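Local coordinates for protein mandelate racemase/muconate lactonizing enzyme (PDB 4J3Z) that belongs to the enolase superfamily and probably acts as an isomerase or related enzyme that draws a proton from the carbon beside a substrate carboxylate, at residues R127-E135 with A156-F167; W318-V326 with R349-P360. All coordinates share one frame; numbering follows the deposited sequence.

Interaction 1 is complete along the chain before interaction 2 begins, their centres lie about 15 Å apart, and one mixed sheet runs through both. Strand 125-131, which pairs in parallel with strand 164-167 in interaction 1, is also bonded to strand 356-358 of interaction 2, antiparallel to it. A128 N lies 3.2 Å from G355 O, a probable hydrogen bond, and V352 packs against A128 and Y162. Strand 356-358 lies along the earlier part of the edge whose later part pairs with strand 164-167, while strand 334-336 holds the other edge through R127 and Y129. An early strand of the barrel domain thus meets a late return of the chain, which also packs against helix 315-327.

Interaction 1. Residues R127-E135 with A156-F167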
# COMPACT_ATOMS: atom_id res chain seq x y z
N ARG D 127 30.69 10.98 -20.13
CA ARG D 127 29.79 11.19 -21.26
C ARG D 127 29.09 12.53 -21.12
O ARG D 127 28.69 12.91 -20.01
CB ARG D 127 28.76 10.06 -21.36
CG ARG D 127 28.02 10.00 -22.70
CD ARG D 127 27.12 8.78 -22.77
NE ARG D 127 25.98 8.98 -23.65
CZ ARG D 127 24.87 8.25 -23.62
NH1 ARG D 127 24.75 7.27 -22.73
NH2 ARG D 127 23.88 8.51 -24.47
N ALA D 128 28.98 13.24 -22.24
CA ALA D 128 28.44 14.60 -22.26
C ALA D 128 27.37 14.78 -23.33
O ALA D 128 27.45 14.16 -24.40
CB ALA D 128 29.56 15.60 -22.47
N TYR D 129 26.39 15.62 -23.05
CA TYR D 129 25.44 16.05 -24.08
C TYR D 129 25.37 17.57 -24.18
O TYR D 129 26.13 18.27 -23.51
CB TYR D 129 24.05 15.46 -23.84
CG TYR D 129 23.29 16.03 -22.65
CD1 TYR D 129 22.50 17.18 -22.77
CD2 TYR D 129 23.34 15.41 -21.40
CE1 TYR D 129 21.80 17.68 -21.69
CE2 TYR D 129 22.64 15.90 -20.32
CZ TYR D 129 21.87 17.04 -20.47
OH TYR D 129 21.17 17.54 -19.40
N THR D 130 24.46 18.07 -25.01
CA THR D 130 24.25 19.50 -25.18
C THR D 130 22.79 19.79 -25.60
O THR D 130 22.07 18.90 -26.05
CB THR D 130 25.25 20.07 -26.20
OG1 THR D 130 25.05 21.48 -26.36
CG2 THR D 130 25.12 19.38 -27.55
N TYR D 131 22.35 21.04 -25.42
CA TYR D 131 21.14 21.52 -26.09
C TYR D 131 21.40 21.55 -27.60
O TYR D 131 22.55 21.49 -28.04
CB TYR D 131 20.78 22.93 -25.60
CG TYR D 131 19.55 23.03 -24.74
CD1 TYR D 131 18.27 22.95 -25.29
CD2 TYR D 131 19.65 23.23 -23.35
CE1 TYR D 131 17.14 23.04 -24.50
CE2 TYR D 131 18.53 23.34 -22.55
CZ TYR D 131 17.27 23.24 -23.13
OH TYR D 131 16.14 23.34 -22.34
N LEU D 132 20.33 21.65 -28.39
CA LEU D 132 20.44 21.81 -29.85
C LEU D 132 20.35 23.28 -30.23
O LEU D 132 19.26 23.85 -30.32
CB LEU D 132 19.37 21.00 -30.59
CG LEU D 132 19.53 19.49 -30.73
CD1 LEU D 132 18.38 18.95 -31.56
CD2 LEU D 132 20.86 19.12 -31.38
N TYR D 133 21.51 23.89 -30.44
CA TYR D 133 21.61 25.30 -30.77
C TYR D 133 21.60 25.52 -32.28
O TYR D 133 21.89 24.59 -33.05
CB TYR D 133 22.89 25.86 -30.14
CG TYR D 133 22.98 25.69 -28.64
CD1 TYR D 133 22.05 26.31 -27.79
CD2 TYR D 133 23.98 24.91 -28.06
CE1 TYR D 133 22.13 26.17 -26.42
CE2 TYR D 133 24.07 24.76 -26.68
CZ TYR D 133 23.14 25.39 -25.87
OH TYR D 133 23.21 25.26 -24.51
N PRO D 134 21.26 26.76 -32.73
CA PRO D 134 21.32 27.15 -34.14
C PRO D 134 22.68 26.91 -34.81
O PRO D 134 23.72 27.36 -34.32
CB PRO D 134 21.02 28.65 -34.10
CG PRO D 134 20.14 28.81 -32.90
CD PRO D 134 20.64 27.80 -31.90
N GLU D 135 22.64 26.19 -35.92
CA GLU D 135 23.78 26.06 -36.82
C GLU D 135 23.97 27.44 -37.50
O GLU D 135 23.00 28.16 -37.70
CB GLU D 135 23.46 24.95 -37.82
CG GLU D 135 24.57 23.97 -38.15
CD GLU D 135 25.44 23.58 -36.97
OE1 GLU D 135 24.92 23.38 -35.85
OE2 GLU D 135 26.67 23.47 -37.17
N ALA D 156 25.07 17.73 -36.86
CA ALA D 156 26.34 18.41 -36.59
C ALA D 156 26.97 17.98 -35.26
O ALA D 156 28.18 17.79 -35.16
CB ALA D 156 26.17 19.92 -36.63
N ARG D 157 26.19 17.85 -34.21
CA ARG D 157 26.69 17.37 -32.94
C ARG D 157 27.17 15.92 -32.93
O ARG D 157 28.16 15.62 -32.31
CB ARG D 157 25.69 17.52 -31.82
CG ARG D 157 25.07 18.85 -31.66
CD ARG D 157 26.05 19.92 -31.28
NE ARG D 157 26.68 20.52 -32.41
CZ ARG D 157 26.20 21.48 -33.17
NH1 ARG D 157 26.94 21.86 -34.13
NH2 ARG D 157 25.06 22.04 -33.00
N VAL D 158 26.43 15.03 -33.57
CA VAL D 158 26.92 13.66 -33.74
C VAL D 158 28.26 13.62 -34.47
O VAL D 158 29.16 12.87 -34.07
CB VAL D 158 25.86 12.77 -34.42
CG1 VAL D 158 26.48 11.52 -35.05
CG2 VAL D 158 24.79 12.38 -33.41
N ALA D 159 28.41 14.44 -35.51
CA ALA D 159 29.69 14.56 -36.25
C ALA D 159 30.84 15.15 -35.41
O ALA D 159 32.01 14.95 -35.74
CB ALA D 159 29.50 15.37 -37.54
N GLU D 160 30.51 15.86 -34.34
CA GLU D 160 31.52 16.32 -33.38
C GLU D 160 31.80 15.29 -32.29
O GLU D 160 32.66 15.52 -31.44
CB GLU D 160 31.09 17.62 -32.72
CG GLU D 160 31.15 18.86 -33.60
CD GLU D 160 30.29 19.97 -33.03
OE1 GLU D 160 29.68 19.75 -31.95
OE2 GLU D 160 30.22 21.05 -33.65
N GLY D 161 31.05 14.18 -32.30
CA GLY D 161 31.25 13.08 -31.37
C GLY D 161 30.18 12.89 -30.30
O GLY D 161 30.20 11.90 -29.56
N TYR D 162 29.25 13.83 -30.21
CA TYR D 162 28.20 13.78 -29.19
C TYR D 162 27.34 12.53 -29.37
O TYR D 162 27.03 12.14 -30.51
CB TYR D 162 27.33 15.03 -29.23
CG TYR D 162 27.88 16.24 -28.49
CD1 TYR D 162 27.91 16.27 -27.09
CD2 TYR D 162 28.33 17.37 -29.18
CE1 TYR D 162 28.39 17.37 -26.41
CE2 TYR D 162 28.82 18.48 -28.50
CZ TYR D 162 28.85 18.48 -27.11
OH TYR D 162 29.33 19.58 -26.42
N THR D 163 26.98 11.91 -28.25
CA THR D 163 26.15 10.69 -28.27
C THR D 163 24.81 10.90 -27.56
O THR D 163 24.15 9.93 -27.17
CB THR D 163 26.89 9.45 -27.68
OG1 THR D 163 27.12 9.65 -26.28
CG2 THR D 163 28.23 9.20 -28.38
N ALA D 164 24.42 12.16 -27.38
CA ALA D 164 23.09 12.53 -26.90
C ALA D 164 22.84 14.00 -27.18
O ALA D 164 23.77 14.81 -27.12
CB ALA D 164 22.93 12.22 -25.42
N VAL D 165 21.60 14.34 -27.52
CA VAL D 165 21.22 15.75 -27.80
C VAL D 165 19.90 16.10 -27.15
O VAL D 165 19.02 15.25 -27.03
CB VAL D 165 21.13 16.04 -29.32
CG1 VAL D 165 22.52 16.11 -29.94
CG2 VAL D 165 20.27 14.98 -30.03
N LYS D 166 19.78 17.36 -26.72
CA LYS D 166 18.61 17.82 -25.95
C LYS D 166 17.90 18.95 -26.66
O LYS D 166 18.53 19.82 -27.27
CB LYS D 166 19.03 18.28 -24.55
CG LYS D 166 17.90 18.39 -23.55
CD LYS D 166 18.40 18.69 -22.14
CE LYS D 166 18.28 20.17 -21.79
NZ LYS D 166 18.31 20.45 -20.32
N PHE D 167 16.57 18.93 -26.58
CA PHE D 167 15.74 19.90 -27.25
C PHE D 167 14.43 20.07 -26.48
O PHE D 167 14.05 19.18 -25.71
CB PHE D 167 15.47 19.45 -28.70
CG PHE D 167 14.91 18.05 -28.80
CD1 PHE D 167 15.76 16.94 -28.81
CD2 PHE D 167 13.54 17.84 -28.89
CE1 PHE D 167 15.25 15.65 -28.90
CE2 PHE D 167 13.03 16.55 -28.98
CZ PHE D 167 13.88 15.45 -28.99
O HOH W 1 28.10 11.90 -25.74
O HOH W 2 24.28 22.39 -30.68
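E135 OE1 is gripped end-on by both terminal nitrogens of R157, with NH1 3.1 Å and NH2 3.2 Å away, NH2 approaching on the syn lone pair. The two side chains slide past each other in opposite directions, carboxylate and guanidinium planes 32° apart. R157 folds back at chi2 (-65°) and chi3, which brings its NE to E160 OE1 in a second salt bridge; one guanidinium thus serves two carboxylates and probably eases their mutual repulsion. The CD of the same arginine touches T130 CG2, and this methyl sits over the centre of the Y162 ring in a CH-pi contact, 3.8 Å from the centroid. Between the strands, K166 N donates to T130 O at 2.8 Å, while the return bond from L132 N to K166 O is weak. K166 then runs out between two tyrosines: its CD meets Y129 CE1 at 3.6 Å, and its CE lies over one face of Y131, offset toward the rim, before NZ reaches E335. Beyond T130 and Y162, L132 CD2 packs on V165 CB. At the far end R127 NH2 bonds T163 O at 3.1 Å from above the carbonyl plane and also pairs with D205, while a water joins A128 O to T163 N. Strand 125-131, helix 147-159 and parallel strand 164-167 form a beta-alpha-beta crossover, the repeating element of the enolase-type barrel.

Interaction 2. Residues W318-V326 with R349-P360; sequences WAANVHLGV and RPRVENGFVAAP
The indole of W318 turns its edge to segment 349-360: P350 O sits near the ring plane at NE1, and V357 CG2 meets the rim at CH2, 3.6 Å away. V322 CG2, one turn further along the helix, lies over one indole face, offset toward the rim. The imidazole of H323 has P360 CD over a face, also off-centre. With CG anti to the backbone N (chi1 159°), W318 reaches across to donate from NE1 to P350 O, a bond of 2.8 Å and 156° at the hydrogen. R349 CG packs on W318 CD1 at 3.5 Å, its guanidinium being held by E338 and E343. In this enolase-type barrel domain, helix 315-327 packs against segment 349-360, in which a type I' turn, E353 to F356, leads into strand 356-358, antiparallel to strand 125-131. An alanine in place of W318 is likely to leave P350 O without its donor and to open a gap beside V357. V322 sets its two methyls against different prolines, CG2 on P350 CB and CG1 on P360 CD, the latter 3.8 Å apart. V326 CG1 ends the row on A359 CB at 3.9 Å, while H323 NE2 is hydrogen-bonded to L365 O.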
# COMPACT_ATOMS: atom_id res chain seq x y z
N TRP D 318 30.02 24.02 -13.93
CA TRP D 318 30.39 23.01 -14.93
C TRP D 318 31.54 22.14 -14.45
O TRP D 318 31.44 20.91 -14.44
CB TRP D 318 30.73 23.66 -16.27
CG TRP D 318 31.59 22.82 -17.22
CD1 TRP D 318 32.86 23.09 -17.64
CD2 TRP D 318 31.22 21.59 -17.86
NE1 TRP D 318 33.31 22.11 -18.49
CE2 TRP D 318 32.32 21.18 -18.65
CE3 TRP D 318 30.07 20.79 -17.84
CZ2 TRP D 318 32.30 20.01 -19.41
CZ3 TRP D 318 30.05 19.63 -18.60
CH2 TRP D 318 31.16 19.25 -19.38
N ALA D 319 32.64 22.78 -14.04
CA ALA D 319 33.77 22.08 -13.44
C ALA D 319 33.30 21.18 -12.31
O ALA D 319 33.48 19.97 -12.38
CB ALA D 319 34.82 23.07 -12.94
N ALA D 320 32.67 21.77 -11.29
CA ALA D 320 32.13 21.06 -10.13
C ALA D 320 31.32 19.83 -10.51
O ALA D 320 31.48 18.77 -9.90
CB ALA D 320 31.30 22.00 -9.26
N ASN D 321 30.44 19.97 -11.51
CA ASN D 321 29.75 18.82 -12.13
C ASN D 321 30.72 17.77 -12.60
O ASN D 321 30.52 16.58 -12.35
CB ASN D 321 28.93 19.25 -13.35
CG ASN D 321 27.84 20.24 -13.02
OD1 ASN D 321 27.35 20.29 -11.89
ND2 ASN D 321 27.45 21.04 -14.01
N VAL D 322 31.75 18.20 -13.32
CA VAL D 322 32.64 17.27 -14.00
C VAL D 322 33.34 16.41 -12.97
O VAL D 322 33.39 15.19 -13.12
CB VAL D 322 33.63 17.99 -14.95
CG1 VAL D 322 34.88 17.15 -15.21
CG2 VAL D 322 32.94 18.35 -16.25
N HIS D 323 33.82 17.05 -11.91
CA HIS D 323 34.52 16.37 -10.83
C HIS D 323 33.63 15.41 -10.05
O HIS D 323 34.05 14.29 -9.74
CB HIS D 323 35.16 17.39 -9.89
CG HIS D 323 36.42 17.98 -10.43
ND1 HIS D 323 37.65 17.42 -10.20
CD2 HIS D 323 36.64 19.08 -11.18
CE1 HIS D 323 38.58 18.16 -10.78
NE2 HIS D 323 37.99 19.17 -11.38
N LEU D 324 32.42 15.84 -9.71
CA LEU D 324 31.44 14.93 -9.11
C LEU D 324 31.12 13.79 -10.06
O LEU D 324 30.92 12.65 -9.63
CB LEU D 324 30.17 15.68 -8.72
CG LEU D 324 28.89 14.90 -8.39
CD1 LEU D 324 29.08 13.95 -7.23
CD2 LEU D 324 27.73 15.85 -8.12
N GLY D 325 31.08 14.10 -11.36
CA GLY D 325 30.78 13.11 -12.39
C GLY D 325 31.86 12.05 -12.52
O GLY D 325 31.58 10.90 -12.86
N VAL D 326 33.11 12.45 -12.26
CA VAL D 326 34.24 11.53 -12.36
C VAL D 326 34.11 10.41 -11.33
O VAL D 326 34.48 9.26 -11.59
CB VAL D 326 35.58 12.25 -12.16
CG1 VAL D 326 36.73 11.26 -12.13
CG2 VAL D 326 35.80 13.27 -13.26
N ARG D 349 38.98 25.30 -17.67
CA ARG D 349 37.69 24.68 -17.94
C ARG D 349 37.84 23.31 -18.60
O ARG D 349 38.61 23.16 -19.55
CB ARG D 349 36.86 25.59 -18.84
CG ARG D 349 35.38 25.25 -18.89
CD ARG D 349 34.68 26.06 -19.97
NE ARG D 349 35.00 25.55 -21.29
CZ ARG D 349 34.31 24.61 -21.92
NH1 ARG D 349 34.70 24.20 -23.13
NH2 ARG D 349 33.23 24.07 -21.35
N PRO D 350 37.12 22.29 -18.08
CA PRO D 350 37.10 20.99 -18.74
C PRO D 350 36.48 21.12 -20.14
O PRO D 350 35.44 21.76 -20.30
CB PRO D 350 36.21 20.14 -17.83
CG PRO D 350 36.23 20.83 -16.51
CD PRO D 350 36.30 22.29 -16.85
N ARG D 351 37.13 20.52 -21.13
CA ARG D 351 36.65 20.60 -22.51
C ARG D 351 35.98 19.31 -22.94
O ARG D 351 36.54 18.22 -22.76
CB ARG D 351 37.80 20.93 -23.47
CG ARG D 351 38.88 21.81 -22.88
CD ARG D 351 40.09 21.94 -23.80
NE ARG D 351 40.04 23.18 -24.57
CZ ARG D 351 41.11 23.81 -25.06
NH1 ARG D 351 42.33 23.33 -24.86
NH2 ARG D 351 40.97 24.94 -25.74
N VAL D 352 34.79 19.41 -23.50
CA VAL D 352 34.17 18.27 -24.17
C VAL D 352 34.94 18.07 -25.47
O VAL D 352 34.89 18.91 -26.36
CB VAL D 352 32.68 18.50 -24.46
CG1 VAL D 352 32.12 17.39 -25.34
CG2 VAL D 352 31.90 18.62 -23.15
N GLU D 353 35.68 16.96 -25.54
CA GLU D 353 36.42 16.62 -26.75
C GLU D 353 35.91 15.27 -27.26
O GLU D 353 36.01 14.25 -26.56
CB GLU D 353 37.94 16.62 -26.50
CG GLU D 353 38.47 17.94 -25.92
CD GLU D 353 39.91 18.25 -26.29
OE1 GLU D 353 40.84 17.78 -25.59
OE2 GLU D 353 40.12 18.99 -27.27
N ASN D 354 35.32 15.29 -28.45
CA ASN D 354 34.67 14.11 -29.06
C ASN D 354 33.56 13.51 -28.21
O ASN D 354 33.60 12.31 -27.89
CB ASN D 354 35.71 13.04 -29.44
CG ASN D 354 36.46 13.37 -30.71
OD1 ASN D 354 36.45 14.52 -31.18
ND2 ASN D 354 37.12 12.37 -31.29
N GLY D 355 32.57 14.33 -27.84
CA GLY D 355 31.41 13.89 -27.06
C GLY D 355 31.65 13.49 -25.60
O GLY D 355 30.71 13.10 -24.90
N PHE D 356 32.91 13.57 -25.16
CA PHE D 356 33.30 13.16 -23.81
C PHE D 356 34.23 14.18 -23.15
O PHE D 356 34.94 14.93 -23.84
CB PHE D 356 34.01 11.79 -23.83
CG PHE D 356 33.08 10.61 -24.03
CD1 PHE D 356 32.61 10.27 -25.30
CD2 PHE D 356 32.68 9.84 -22.95
CE1 PHE D 356 31.76 9.19 -25.49
CE2 PHE D 356 31.83 8.75 -23.12
CZ PHE D 356 31.37 8.42 -24.39
N VAL D 357 34.20 14.22 -21.82
CA VAL D 357 35.13 15.01 -21.03
C VAL D 357 36.04 14.04 -20.30
O VAL D 357 35.56 13.03 -19.79
CB VAL D 357 34.41 15.87 -19.97
CG1 VAL D 357 35.30 17.01 -19.50
CG2 VAL D 357 33.08 16.39 -20.49
N ALA D 358 37.33 14.35 -20.25
CA ALA D 358 38.28 13.50 -19.53
C ALA D 358 38.46 14.06 -18.13
O ALA D 358 38.44 15.29 -17.94
CB ALA D 358 39.62 13.45 -20.26
N ALA D 359 38.64 13.17 -17.16
CA ALA D 359 38.91 13.57 -15.78
C ALA D 359 40.08 14.55 -15.70
O ALA D 359 41.18 14.23 -16.14
CB ALA D 359 39.18 12.34 -14.92
N PRO D 360 39.84 15.76 -15.15
CA PRO D 360 40.86 16.82 -15.05
C PRO D 360 42.08 16.42 -14.20
O PRO D 360 42.02 15.47 -13.41
CB PRO D 360 40.10 18.00 -14.43
CG PRO D 360 38.66 17.73 -14.71
CD PRO D 360 38.53 16.23 -14.65